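Local atomic coordinates of glucose-6-phosphate dehydrogenase (Trypanosoma cruzi, PDB entry 5AQ1), a protein that catalyses the NADP-dependent oxidation of glucose 6-phosphate to 6-phosphogluconolactone, the reaction that opens the pentose phosphate pathway. Residues 188-193 and 465-470; 201-206 and 457-462; 183-188 and 476-481; 219-224 and 278-283; 327-330 and 334-337. One frame throughout, in Å; residues are numbered along the deposited sequence.

Contact 1 of 5, residues 188-193 and 465-470; sequences ETSEQL and AAWRIY
Ser190 lies against the pyrrole part of the Trp467 indole with CB and OG, the OG coming in obliquely. Its CB is 3.4 Å from Trp467 CD1, and its OG is 3.2 Å from Trp467 NE1. What brings the two polar atoms together is a common partner: the carbonyl oxygen of Phe183 takes a hydrogen bond from Ser190 OG and a weak one from Trp467 NE1, so this one acceptor draws on both helices. In Ser190 the OG swings opposite the backbone N (chi1 -167°), which carries it toward that carbonyl. The indole of Trp467 leaves its own helix with CG opposite the carbonyl carbon (chi1 -82°), and this reach is how helices whose nearest CA atoms, those of Ser190 and Trp467, are 8.0 Å apart still touch. Nearer the surface, Glu191 OE2 and Arg468 NH2 face each other at 4.7 Å, opposite charges not in contact; Arg468 instead pairs through NE with Asp464. The contact thus joins helix 187-197 of the coenzyme-binding part to helix 460-479, which in turn packs on helix 264-282 through Ala466 and Trp467 and on strand 344-349 through Tyr470.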
# COMPACT_ATOMS: atom_id res chain seq x y z
N GLU B 188 25.25 21.55 -23.69
CA GLU B 188 25.51 22.83 -24.37
C GLU B 188 25.37 22.75 -25.88
O GLU B 188 24.67 23.56 -26.49
CB GLU B 188 26.91 23.38 -24.02
CG GLU B 188 27.01 23.84 -22.59
CD GLU B 188 26.08 25.01 -22.27
OE1 GLU B 188 25.55 25.66 -23.21
OE2 GLU B 188 25.88 25.27 -21.07
N THR B 189 26.05 21.79 -26.49
CA THR B 189 26.02 21.64 -27.94
C THR B 189 24.62 21.34 -28.45
O THR B 189 24.22 21.82 -29.51
CB THR B 189 26.97 20.52 -28.41
OG1 THR B 189 26.72 19.34 -27.64
CG2 THR B 189 28.41 20.95 -28.24
N SER B 190 23.87 20.54 -27.69
CA SER B 190 22.50 20.19 -28.05
C SER B 190 21.55 21.39 -27.93
O SER B 190 20.64 21.54 -28.74
CB SER B 190 22.00 19.04 -27.17
OG SER B 190 20.80 18.48 -27.67
N GLU B 191 21.78 22.23 -26.93
CA GLU B 191 20.97 23.43 -26.73
C GLU B 191 21.17 24.45 -27.85
O GLU B 191 20.21 25.06 -28.32
CB GLU B 191 21.29 24.08 -25.38
CG GLU B 191 20.34 25.21 -25.00
CD GLU B 191 20.72 25.85 -23.68
OE1 GLU B 191 21.88 26.29 -23.53
OE2 GLU B 191 19.85 25.92 -22.78
N GLN B 192 22.43 24.66 -28.26
CA GLN B 192 22.73 25.52 -29.41
C GLN B 192 21.99 25.05 -30.66
O GLN B 192 21.35 25.85 -31.34
CB GLN B 192 24.24 25.53 -29.70
CG GLN B 192 25.03 26.44 -28.77
CD GLN B 192 26.49 26.03 -28.63
OE1 GLN B 192 26.99 25.19 -29.39
NE2 GLN B 192 27.18 26.62 -27.66
N LEU B 193 22.06 23.75 -30.92
CA LEU B 193 21.40 23.14 -32.08
C LEU B 193 19.89 23.38 -32.07
O LEU B 193 19.31 23.72 -33.10
CB LEU B 193 21.67 21.63 -32.11
CG LEU B 193 22.35 21.09 -33.38
CD1 LEU B 193 23.77 21.63 -33.50
CD2 LEU B 193 22.36 19.57 -33.35
N ALA B 465 16.67 17.34 -20.88
CA ALA B 465 16.66 16.62 -19.61
C ALA B 465 17.58 15.41 -19.64
O ALA B 465 18.27 15.11 -18.66
CB ALA B 465 15.24 16.20 -19.25
N ALA B 466 17.61 14.72 -20.79
CA ALA B 466 18.47 13.55 -20.96
C ALA B 466 19.95 13.92 -20.94
O ALA B 466 20.75 13.26 -20.28
CB ALA B 466 18.13 12.82 -22.25
N TRP B 467 20.33 14.99 -21.64
CA TRP B 467 21.73 15.42 -21.68
C TRP B 467 22.25 15.85 -20.31
O TRP B 467 23.43 15.64 -20.00
CB TRP B 467 21.94 16.56 -22.68
CG TRP B 467 22.09 16.08 -24.09
CD1 TRP B 467 21.31 16.40 -25.16
CD2 TRP B 467 23.09 15.18 -24.59
NE1 TRP B 467 21.75 15.76 -26.29
CE2 TRP B 467 22.85 15.00 -25.97
CE3 TRP B 467 24.17 14.50 -24.00
CZ2 TRP B 467 23.64 14.18 -26.77
CZ3 TRP B 467 24.96 13.69 -24.79
CH2 TRP B 467 24.69 13.54 -26.17
N ARG B 468 21.39 16.44 -19.49
CA ARG B 468 21.78 16.90 -18.16
C ARG B 468 22.14 15.74 -17.23
O ARG B 468 22.95 15.90 -16.31
CB ARG B 468 20.69 17.79 -17.55
CG ARG B 468 20.69 19.18 -18.16
CD ARG B 468 19.47 20.00 -17.75
NE ARG B 468 19.45 21.27 -18.48
CZ ARG B 468 20.00 22.40 -18.06
NH1 ARG B 468 20.62 22.48 -16.88
NH2 ARG B 468 19.93 23.48 -18.82
N ILE B 469 21.54 14.58 -17.47
CA ILE B 469 21.83 13.39 -16.68
C ILE B 469 23.28 12.93 -16.86
O ILE B 469 23.94 12.56 -15.88
CB ILE B 469 20.86 12.24 -17.02
CG1 ILE B 469 19.45 12.61 -16.55
CG2 ILE B 469 21.30 10.93 -16.39
CD1 ILE B 469 18.34 11.77 -17.15
N TYR B 470 23.77 12.97 -18.10
CA TYR B 470 25.04 12.33 -18.45
C TYR B 470 26.20 13.28 -18.74
O TYR B 470 27.35 12.85 -18.75
CB TYR B 470 24.85 11.39 -19.65
CG TYR B 470 23.74 10.40 -19.43
CD1 TYR B 470 23.93 9.28 -18.64
CD2 TYR B 470 22.50 10.59 -20.02
CE1 TYR B 470 22.90 8.37 -18.43
CE2 TYR B 470 21.46 9.69 -19.82
CZ TYR B 470 21.67 8.58 -19.02
OH TYR B 470 20.65 7.68 -18.81

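Contact 2 of 5, residues 201-206 and 457-462; sequences FNERQV and FVRVDE
Glu203 reaches the first turn of helix 460-479 with one carboxylate oxygen: the backbone N of Val460 donates to Glu203 OE2 at 2.8 Å. The bond is bent, with an angle of 141° at the hydrogen, and the donor comes from above the carboxylate plane, 42° out of it. The same oxygen touches the aliphatic start of Arg459, 3.5 Å from Arg459 CG, while Glu203 OE1 lies 3.6 Å from Val460 CB, so the valine packs along the carboxylate. With its chain extended at chi1 (-176°) and folded at chi2, Glu203 brings the group across the gap. The helix start and Arg208, which makes a salt bridge to the same OE2, probably favour the ionised form of Glu203.

Further out, Arg459, at the N-cap position, turns its guanidinium away from Glu203 and grips Asp461 side-on, NE to OD1 at 2.8 Å and NH2 to OD2. Glu462 reaches back to the backbone N of Arg459 and fixes the first turn. A water sits 2.9 Å from Val206 O and 3.0 Å from Val458 O, between the two segments.

The loop 201-206 leads from helix 187-197 into strand 206-208, the edge of the parallel sheet within this chain; Arg459 also binds Glu292 and Asp296 on helix 291-302.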
# COMPACT_ATOMS: atom_id res chain seq x y z
N PHE B 201 11.42 26.22 -37.61
CA PHE B 201 10.26 25.32 -37.50
C PHE B 201 9.62 25.41 -36.12
O PHE B 201 10.30 25.68 -35.13
CB PHE B 201 10.69 23.87 -37.72
CG PHE B 201 11.24 23.61 -39.09
CD1 PHE B 201 10.40 23.41 -40.17
CD2 PHE B 201 12.62 23.55 -39.30
CE1 PHE B 201 10.90 23.16 -41.43
CE2 PHE B 201 13.13 23.30 -40.56
CZ PHE B 201 12.27 23.11 -41.63
N ASN B 202 8.31 25.18 -36.06
CA ASN B 202 7.61 24.99 -34.79
C ASN B 202 7.95 23.63 -34.23
O ASN B 202 8.29 22.71 -34.97
CB ASN B 202 6.10 25.07 -34.98
CG ASN B 202 5.61 26.43 -35.45
OD1 ASN B 202 4.49 26.53 -35.93
ND2 ASN B 202 6.44 27.48 -35.32
N GLU B 203 7.86 23.49 -32.91
CA GLU B 203 8.12 22.21 -32.26
C GLU B 203 7.13 21.14 -32.70
O GLU B 203 7.47 19.96 -32.75
CB GLU B 203 8.09 22.38 -30.73
CG GLU B 203 8.44 21.14 -29.93
CD GLU B 203 9.88 20.68 -30.10
OE1 GLU B 203 10.70 21.40 -30.71
OE2 GLU B 203 10.19 19.58 -29.61
N ARG B 204 5.91 21.56 -33.02
CA ARG B 204 4.89 20.67 -33.58
C ARG B 204 5.33 20.01 -34.89
O ARG B 204 4.96 18.87 -35.17
CB ARG B 204 3.59 21.44 -33.81
CG ARG B 204 2.79 21.71 -32.55
CD ARG B 204 1.40 22.23 -32.88
NE ARG B 204 1.43 23.31 -33.88
CZ ARG B 204 1.71 24.59 -33.62
NH1 ARG B 204 2.00 25.00 -32.39
NH2 ARG B 204 1.70 25.47 -34.61
N GLN B 205 6.13 20.73 -35.69
CA GLN B 205 6.58 20.23 -36.99
C GLN B 205 7.79 19.31 -36.91
O GLN B 205 8.05 18.57 -37.85
CB GLN B 205 6.91 21.41 -37.91
CG GLN B 205 5.73 22.31 -38.21
CD GLN B 205 6.13 23.53 -39.01
OE1 GLN B 205 7.07 24.23 -38.67
NE2 GLN B 205 5.39 23.80 -40.09
N VAL B 206 8.53 19.36 -35.81
CA VAL B 206 9.75 18.56 -35.67
C VAL B 206 9.47 17.22 -34.99
O VAL B 206 8.86 17.16 -33.93
CB VAL B 206 10.84 19.32 -34.88
CG1 VAL B 206 12.09 18.47 -34.74
CG2 VAL B 206 11.17 20.64 -35.57
N PHE B 457 8.23 10.57 -30.11
CA PHE B 457 9.28 11.40 -30.68
C PHE B 457 9.83 12.31 -29.60
O PHE B 457 9.08 12.79 -28.76
CB PHE B 457 8.74 12.21 -31.86
CG PHE B 457 8.32 11.37 -33.02
CD1 PHE B 457 7.02 10.88 -33.12
CD2 PHE B 457 9.22 11.05 -34.02
CE1 PHE B 457 6.64 10.09 -34.19
CE2 PHE B 457 8.84 10.27 -35.10
CZ PHE B 457 7.55 9.79 -35.18
N VAL B 458 11.13 12.57 -29.65
CA VAL B 458 11.82 13.25 -28.56
C VAL B 458 11.56 14.75 -28.62
O VAL B 458 11.95 15.42 -29.57
CB VAL B 458 13.34 12.97 -28.59
CG1 VAL B 458 14.00 13.52 -27.33
CG2 VAL B 458 13.61 11.48 -28.72
N ARG B 459 10.90 15.27 -27.58
CA ARG B 459 10.59 16.70 -27.52
C ARG B 459 11.84 17.49 -27.13
O ARG B 459 12.78 16.93 -26.57
CB ARG B 459 9.45 16.95 -26.53
CG ARG B 459 8.64 18.20 -26.83
CD ARG B 459 7.33 18.23 -26.05
NE ARG B 459 7.55 18.42 -24.62
CZ ARG B 459 6.60 18.31 -23.69
NH1 ARG B 459 5.35 17.99 -24.03
NH2 ARG B 459 6.90 18.50 -22.42
N VAL B 460 11.85 18.78 -27.45
CA VAL B 460 13.03 19.61 -27.24
C VAL B 460 13.49 19.62 -25.78
O VAL B 460 14.68 19.52 -25.50
CB VAL B 460 12.83 21.06 -27.78
CG1 VAL B 460 11.73 21.80 -27.03
CG2 VAL B 460 14.14 21.84 -27.73
N ASP B 461 12.53 19.72 -24.85
CA ASP B 461 12.84 19.76 -23.42
C ASP B 461 13.16 18.36 -22.87
O ASP B 461 13.96 18.22 -21.95
CB ASP B 461 11.70 20.42 -22.62
CG ASP B 461 10.36 19.71 -22.78
OD1 ASP B 461 10.14 19.02 -23.80
OD2 ASP B 461 9.51 19.85 -21.87
N GLU B 462 12.53 17.34 -23.45
CA GLU B 462 12.84 15.94 -23.17
C GLU B 462 14.31 15.62 -23.48
O GLU B 462 14.99 14.95 -22.71
CB GLU B 462 11.92 15.05 -24.00
CG GLU B 462 11.98 13.56 -23.73
CD GLU B 462 10.97 12.78 -24.56
OE1 GLU B 462 10.12 13.41 -25.23
OE2 GLU B 462 11.02 11.52 -24.56
O HOH W 1 9.90 15.41 -31.80

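Contact 3 of 5, residues 183-188 and 476-481; sequences FGRDTE and AIDRGE
Two helix ends meet here through a salt bridge: Arg185 stands just ahead of the N-cap of helix 187-197, and Asp478 sits in the last turn of helix 460-479. The bridge is long, 3.4 Å from Arg185 NH2 to Asp478 OD2, and is not backed by a hydrogen bond. The carboxylate oxygen approaches the edge of the guanidinium, near its plane, and the two flat groups are turned only 15° from each other. Each has a stronger partner elsewhere: Arg185 NH1 donates to the carbonyl of Ser262, and Asp478 OD2 is also bridged to Arg267 NH2. Arg267 ties the pair together, since its NE bonds to the carbonyl oxygen of Arg185. The two arginines on one carboxylate probably keep Asp478 ionised.

Behind these side chains the helix ends have standard closures. Asp186 holds the N-cap position of helix 187-197 and caps a backbone N of its first turn, with His475 on its other oxygen. At the C-terminus of helix 460-479, Gly480, with phi 86°, lets the chain turn back, Glu481 N bonding to Ala476 O at 3.2 Å and Gly480 N to Ile477 O at 3.1 Å. That pair of bonds with a glycine of positive phi is the Schellman motif of a helix C-terminus.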
# COMPACT_ATOMS: atom_id res chain seq x y z
N PHE B 183 21.99 14.42 -31.60
CA PHE B 183 21.51 15.77 -31.34
C PHE B 183 22.49 16.45 -30.39
O PHE B 183 22.26 16.54 -29.18
CB PHE B 183 20.11 15.75 -30.74
CG PHE B 183 19.11 14.98 -31.55
CD1 PHE B 183 18.58 15.52 -32.71
CD2 PHE B 183 18.69 13.72 -31.15
CE1 PHE B 183 17.66 14.82 -33.46
CE2 PHE B 183 17.77 13.01 -31.90
CZ PHE B 183 17.25 13.56 -33.06
N GLY B 184 23.61 16.91 -30.94
CA GLY B 184 24.73 17.40 -30.13
C GLY B 184 25.49 16.26 -29.47
O GLY B 184 25.23 15.08 -29.76
N ARG B 185 26.43 16.62 -28.61
CA ARG B 185 27.23 15.65 -27.85
C ARG B 185 27.24 15.92 -26.33
O ARG B 185 27.87 15.18 -25.58
CB ARG B 185 28.67 15.56 -28.41
CG ARG B 185 29.27 16.89 -28.84
CD ARG B 185 30.67 16.73 -29.41
NE ARG B 185 31.63 16.36 -28.38
CZ ARG B 185 32.15 15.15 -28.20
NH1 ARG B 185 31.82 14.14 -28.99
NH2 ARG B 185 33.01 14.94 -27.20
N ASP B 186 26.55 16.97 -25.90
CA ASP B 186 26.36 17.27 -24.48
C ASP B 186 25.22 18.29 -24.33
O ASP B 186 24.58 18.64 -25.32
CB ASP B 186 27.66 17.77 -23.82
CG ASP B 186 28.27 18.97 -24.53
OD1 ASP B 186 27.54 19.74 -25.19
OD2 ASP B 186 29.50 19.13 -24.43
N THR B 187 24.97 18.75 -23.10
CA THR B 187 23.89 19.71 -22.85
C THR B 187 24.04 20.99 -23.68
O THR B 187 23.08 21.45 -24.29
CB THR B 187 23.80 20.09 -21.36
OG1 THR B 187 23.91 18.91 -20.55
CG2 THR B 187 22.48 20.80 -21.06
N GLU B 188 25.25 21.55 -23.69
CA GLU B 188 25.51 22.83 -24.37
C GLU B 188 25.37 22.75 -25.88
O GLU B 188 24.67 23.56 -26.49
CB GLU B 188 26.91 23.38 -24.02
CG GLU B 188 27.01 23.84 -22.59
CD GLU B 188 26.08 25.01 -22.27
OE1 GLU B 188 25.55 25.66 -23.21
OE2 GLU B 188 25.88 25.27 -21.07
N ALA B 476 33.87 14.52 -17.69
CA ALA B 476 34.89 13.87 -16.87
C ALA B 476 35.65 12.81 -17.66
O ALA B 476 36.88 12.76 -17.61
CB ALA B 476 34.26 13.25 -15.63
N ILE B 477 34.92 11.99 -18.41
CA ILE B 477 35.52 10.94 -19.24
C ILE B 477 36.46 11.51 -20.31
O ILE B 477 37.54 10.96 -20.55
CB ILE B 477 34.45 10.06 -19.92
CG1 ILE B 477 33.69 9.24 -18.88
CG2 ILE B 477 35.07 9.12 -20.95
CD1 ILE B 477 32.35 8.74 -19.36
N ASP B 478 36.05 12.60 -20.95
CA ASP B 478 36.88 13.26 -21.95
C ASP B 478 38.17 13.84 -21.36
O ASP B 478 39.21 13.83 -22.01
CB ASP B 478 36.10 14.35 -22.69
CG ASP B 478 35.04 13.78 -23.63
OD1 ASP B 478 35.10 12.57 -23.95
OD2 ASP B 478 34.15 14.54 -24.07
N ARG B 479 38.11 14.34 -20.12
CA ARG B 479 39.30 14.85 -19.43
C ARG B 479 40.23 13.74 -18.94
O ARG B 479 41.34 14.02 -18.51
CB ARG B 479 38.90 15.75 -18.25
CG ARG B 479 38.40 17.12 -18.66
CD ARG B 479 38.27 18.06 -17.46
NE ARG B 479 37.62 17.41 -16.31
CZ ARG B 479 36.31 17.44 -16.04
NH1 ARG B 479 35.47 18.11 -16.82
NH2 ARG B 479 35.84 16.81 -14.98
N GLY B 480 39.78 12.49 -19.02
CA GLY B 480 40.62 11.34 -18.71
C GLY B 480 40.62 11.01 -17.23
O GLY B 480 41.60 10.48 -16.71
N GLU B 481 39.50 11.30 -16.56
CA GLU B 481 39.41 11.15 -15.11
C GLU B 481 38.69 9.88 -14.67
O GLU B 481 38.65 9.57 -13.48
CB GLU B 481 38.69 12.36 -14.51
CG GLU B 481 39.42 13.67 -14.74
CD GLU B 481 38.64 14.88 -14.26
OE1 GLU B 481 37.62 14.69 -13.57
OE2 GLU B 481 39.06 16.01 -14.57

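Contact 4 of 5, residues 219-224 and 278-283; sequences QNIIVT and LSLLTM
Ile221 carries the meeting of these two helices, its branches reaching into a hollow on the flank of helix 264-282. The CG2 methyl is the bump that fills it: it lies 3.9 Å from Leu280 CB, 3.8 Å from Leu280 O and 3.9 Å from Leu281 CD2, so one wall is the backbone and root of Leu280 and another the end of Leu281. With chi1 at -68°, CG2 stands opposite the backbone N and CG1 beside it. The CD1 end of Ile221 comes to 4.1 Å from Leu280 CD1, and the two side chains cross at about a right angle. The CB of Leu281 does not aim at the partner helix, yet the end of the side chain, CD2, comes near.

These hydrophobic surfaces lie in the C-terminal domain, where helix 264-282 packs on the large mixed sheet; Ile221 and Leu281 both also rest on Ile376 of strand 373-380. Another side of segment 219-224 meets the second subunit: Asn220 OD1, just before the helix, accepts a hydrogen bond from the backbone N of Lys413 of the second subunit, and Val223 packs on Phe387 of the second subunit.

A second, looser bump is Met283, the first residue past the helix. Its CE lies 4.5 Å from Ile222 CD1; on helix 291-302, Ile222 also packs on Ile294 and Met283 on Glu297. Polar links flank the apolar hollow: the carbonyl oxygens of Leu280 and Met283 both accept from Arg225 NH1.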
# COMPACT_ATOMS: atom_id res chain seq x y z
N GLN B 219 6.98 0.02 -27.00
CA GLN B 219 5.63 0.60 -27.15
C GLN B 219 4.62 0.05 -26.14
O GLN B 219 3.66 0.73 -25.78
CB GLN B 219 5.10 0.36 -28.57
CG GLN B 219 5.83 1.15 -29.65
CD GLN B 219 5.17 1.01 -31.02
OE1 GLN B 219 5.14 -0.08 -31.60
NE2 GLN B 219 4.64 2.12 -31.54
N ASN B 220 4.84 -1.19 -25.69
CA ASN B 220 3.93 -1.84 -24.76
C ASN B 220 4.16 -1.47 -23.29
O ASN B 220 3.36 -1.85 -22.44
CB ASN B 220 4.03 -3.36 -24.93
CG ASN B 220 2.88 -4.10 -24.27
OD1 ASN B 220 1.73 -3.64 -24.32
ND2 ASN B 220 3.18 -5.23 -23.65
N ILE B 221 5.24 -0.76 -22.99
CA ILE B 221 5.57 -0.42 -21.60
C ILE B 221 4.43 0.36 -20.94
O ILE B 221 3.97 0.01 -19.86
CB ILE B 221 6.88 0.39 -21.49
CG1 ILE B 221 8.07 -0.49 -21.88
CG2 ILE B 221 7.07 0.91 -20.07
CD1 ILE B 221 9.34 0.30 -22.13
N ILE B 222 4.00 1.42 -21.61
CA ILE B 222 2.94 2.29 -21.10
C ILE B 222 1.63 1.52 -20.84
O ILE B 222 0.97 1.77 -19.84
CB ILE B 222 2.70 3.49 -22.04
CG1 ILE B 222 1.77 4.51 -21.39
CG2 ILE B 222 2.14 3.04 -23.39
CD1 ILE B 222 1.77 5.85 -22.10
N VAL B 223 1.29 0.59 -21.73
CA VAL B 223 0.07 -0.21 -21.58
C VAL B 223 0.22 -1.19 -20.42
O VAL B 223 -0.70 -1.38 -19.62
CB VAL B 223 -0.27 -1.00 -22.87
CG1 VAL B 223 -1.55 -1.81 -22.69
CG2 VAL B 223 -0.39 -0.07 -24.06
N THR B 224 1.38 -1.83 -20.35
CA THR B 224 1.67 -2.79 -19.30
C THR B 224 1.53 -2.15 -17.91
O THR B 224 0.97 -2.76 -17.00
CB THR B 224 3.10 -3.35 -19.46
OG1 THR B 224 3.21 -3.98 -20.75
CG2 THR B 224 3.43 -4.35 -18.38
N LEU B 278 14.02 4.20 -19.77
CA LEU B 278 14.01 4.61 -18.37
C LEU B 278 12.82 5.50 -18.05
O LEU B 278 12.13 5.29 -17.05
CB LEU B 278 15.31 5.34 -18.01
CG LEU B 278 15.38 5.96 -16.61
CD1 LEU B 278 15.23 4.90 -15.52
CD2 LEU B 278 16.69 6.71 -16.44
N SER B 279 12.58 6.49 -18.91
CA SER B 279 11.52 7.47 -18.69
C SER B 279 10.14 6.82 -18.73
O SER B 279 9.27 7.16 -17.94
CB SER B 279 11.59 8.60 -19.72
OG SER B 279 11.21 8.16 -21.01
N LEU B 280 9.95 5.87 -19.65
CA LEU B 280 8.69 5.15 -19.74
C LEU B 280 8.44 4.26 -18.51
O LEU B 280 7.30 4.13 -18.06
CB LEU B 280 8.64 4.30 -21.01
CG LEU B 280 8.60 5.09 -22.32
CD1 LEU B 280 8.90 4.19 -23.50
CD2 LEU B 280 7.26 5.78 -22.50
N LEU B 281 9.51 3.67 -17.98
CA LEU B 281 9.40 2.80 -16.81
C LEU B 281 9.18 3.55 -15.49
O LEU B 281 8.71 2.96 -14.52
CB LEU B 281 10.67 1.94 -16.67
CG LEU B 281 10.93 0.91 -17.77
CD1 LEU B 281 12.36 0.41 -17.68
CD2 LEU B 281 9.94 -0.24 -17.69
N THR B 282 9.54 4.84 -15.45
CA THR B 282 9.55 5.61 -14.20
C THR B 282 8.52 6.74 -14.11
O THR B 282 8.18 7.17 -13.01
CB THR B 282 10.94 6.21 -13.94
OG1 THR B 282 11.32 7.03 -15.05
CG2 THR B 282 11.97 5.11 -13.73
N MET B 283 8.04 7.23 -15.25
CA MET B 283 7.08 8.33 -15.28
C MET B 283 5.84 8.03 -14.45
O MET B 283 5.50 6.87 -14.22
CB MET B 283 6.66 8.65 -16.73
CG MET B 283 5.92 7.52 -17.44
SD MET B 283 5.51 7.87 -19.16
CE MET B 283 3.79 8.34 -19.01

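Contact 5 of 5, residues 327-330 and 334-337; sequences PGYL and SVPK
Val335 fits between Tyr329 and Leu330 and has more surface buried here than any other residue of the two segments. Its branches take different jobs. CG2 points at the opposite backbone, 3.4 Å from Tyr329 O and 3.8 Å from Leu330 CA. CG1, opposite the valine's own carbonyl carbon (chi1 -41°), turns to the phenol end of Tyr329 and lies 3.9 Å from its CZ and 4.0 Å from its OH. The methyl meets the ring obliquely, and the two side chains likewise approach at a slant.

Tyr329 is the buried partner. Its ring extends away from the backbone N (chi1 180°), which brings the hydroxyl to Asp261, its hydrogen-bond partner, while Gln317, Thr253, Cys341 and Thr343 pack around the side chain.

Both segments belong to the long connection between strands 313-319 and 344-349, neighbours in the mixed sheet of the C-terminal domain; the chain folds back on itself here without regular helix or strand. A backbone hydrogen bond between Tyr329 and Tyr318 holds the start of the turn-back to the end of strand 313-319.

Besides its CA, Leu330 offers the end of its side chain. CD2 lies 3.6 Å from Lys337 O and 3.9 Å from Pro336 O, resting on two successive carbonyls, and 4.3 Å from Val335 CG2. Pro336, whose CB points away from the partner segment, touches Asp261.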
# COMPACT_ATOMS: atom_id res chain seq x y z
N PRO B 327 39.36 -8.28 -34.06
CA PRO B 327 40.44 -7.46 -33.52
C PRO B 327 39.93 -6.48 -32.47
O PRO B 327 38.72 -6.22 -32.40
CB PRO B 327 40.95 -6.71 -34.75
CG PRO B 327 39.74 -6.56 -35.61
CD PRO B 327 38.87 -7.76 -35.35
N GLY B 328 40.83 -5.93 -31.66
CA GLY B 328 40.46 -5.01 -30.60
C GLY B 328 40.00 -3.65 -31.11
O GLY B 328 40.15 -3.33 -32.29
N TYR B 329 39.43 -2.86 -30.20
CA TYR B 329 38.97 -1.51 -30.53
C TYR B 329 40.13 -0.63 -30.98
O TYR B 329 40.00 0.13 -31.94
CB TYR B 329 38.26 -0.87 -29.33
CG TYR B 329 37.77 0.53 -29.61
CD1 TYR B 329 36.59 0.73 -30.33
CD2 TYR B 329 38.48 1.64 -29.20
CE1 TYR B 329 36.14 2.01 -30.61
CE2 TYR B 329 38.04 2.92 -29.48
CZ TYR B 329 36.87 3.10 -30.19
OH TYR B 329 36.43 4.36 -30.47
N LEU B 330 41.27 -0.74 -30.28
CA LEU B 330 42.45 0.07 -30.59
C LEU B 330 43.21 -0.39 -31.84
O LEU B 330 44.12 0.31 -32.28
CB LEU B 330 43.40 0.09 -29.39
CG LEU B 330 42.88 0.77 -28.12
CD1 LEU B 330 43.77 0.45 -26.92
CD2 LEU B 330 42.77 2.28 -28.30
N SER B 334 41.30 3.73 -37.59
CA SER B 334 40.69 5.06 -37.49
C SER B 334 40.58 5.64 -36.07
O SER B 334 40.07 6.74 -35.90
CB SER B 334 39.30 5.04 -38.12
OG SER B 334 39.35 4.51 -39.43
N VAL B 335 41.04 4.90 -35.05
CA VAL B 335 40.98 5.40 -33.67
C VAL B 335 42.38 5.76 -33.15
O VAL B 335 43.32 5.00 -33.36
CB VAL B 335 40.28 4.40 -32.70
CG1 VAL B 335 39.06 3.78 -33.37
CG2 VAL B 335 41.22 3.31 -32.21
N PRO B 336 42.53 6.94 -32.50
CA PRO B 336 43.81 7.30 -31.89
C PRO B 336 44.26 6.27 -30.86
O PRO B 336 43.43 5.55 -30.32
CB PRO B 336 43.53 8.65 -31.22
CG PRO B 336 42.36 9.20 -31.95
CD PRO B 336 41.54 8.02 -32.36
N LYS B 337 45.55 6.23 -30.60
CA LYS B 337 46.14 5.12 -29.86
C LYS B 337 45.85 5.15 -28.36
O LYS B 337 45.79 4.10 -27.72
CB LYS B 337 47.65 5.06 -30.12
CG LYS B 337 48.12 3.69 -30.55
CD LYS B 337 49.45 3.77 -31.28
CE LYS B 337 49.77 2.45 -31.94
NZ LYS B 337 51.23 2.35 -32.19

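How the contacts relate
Contacts 3, 1 and 2 nest along the chain: 183-188, 188-193 and 201-206 open in that order, and their partners 457-462, 465-470 and 476-481 close them in reverse, on or beside helix 460-479, which thus meets the coenzyme-binding domain at three places. Contacts 1 and 3 touch and share Glu188, with centres about 10 Å apart; the centre of contact 2 is about 14 Å from that of contact 1 and about 23 Å from that of contact 3. Contacts 4 and 5 lie inside all three loops, one after the other, within the C-terminal domain, with about 37 Å between centres, on opposite sides of the chain's centre. Contact 4 reaches the second subunit, whereas contact 5 lies within a surface loop.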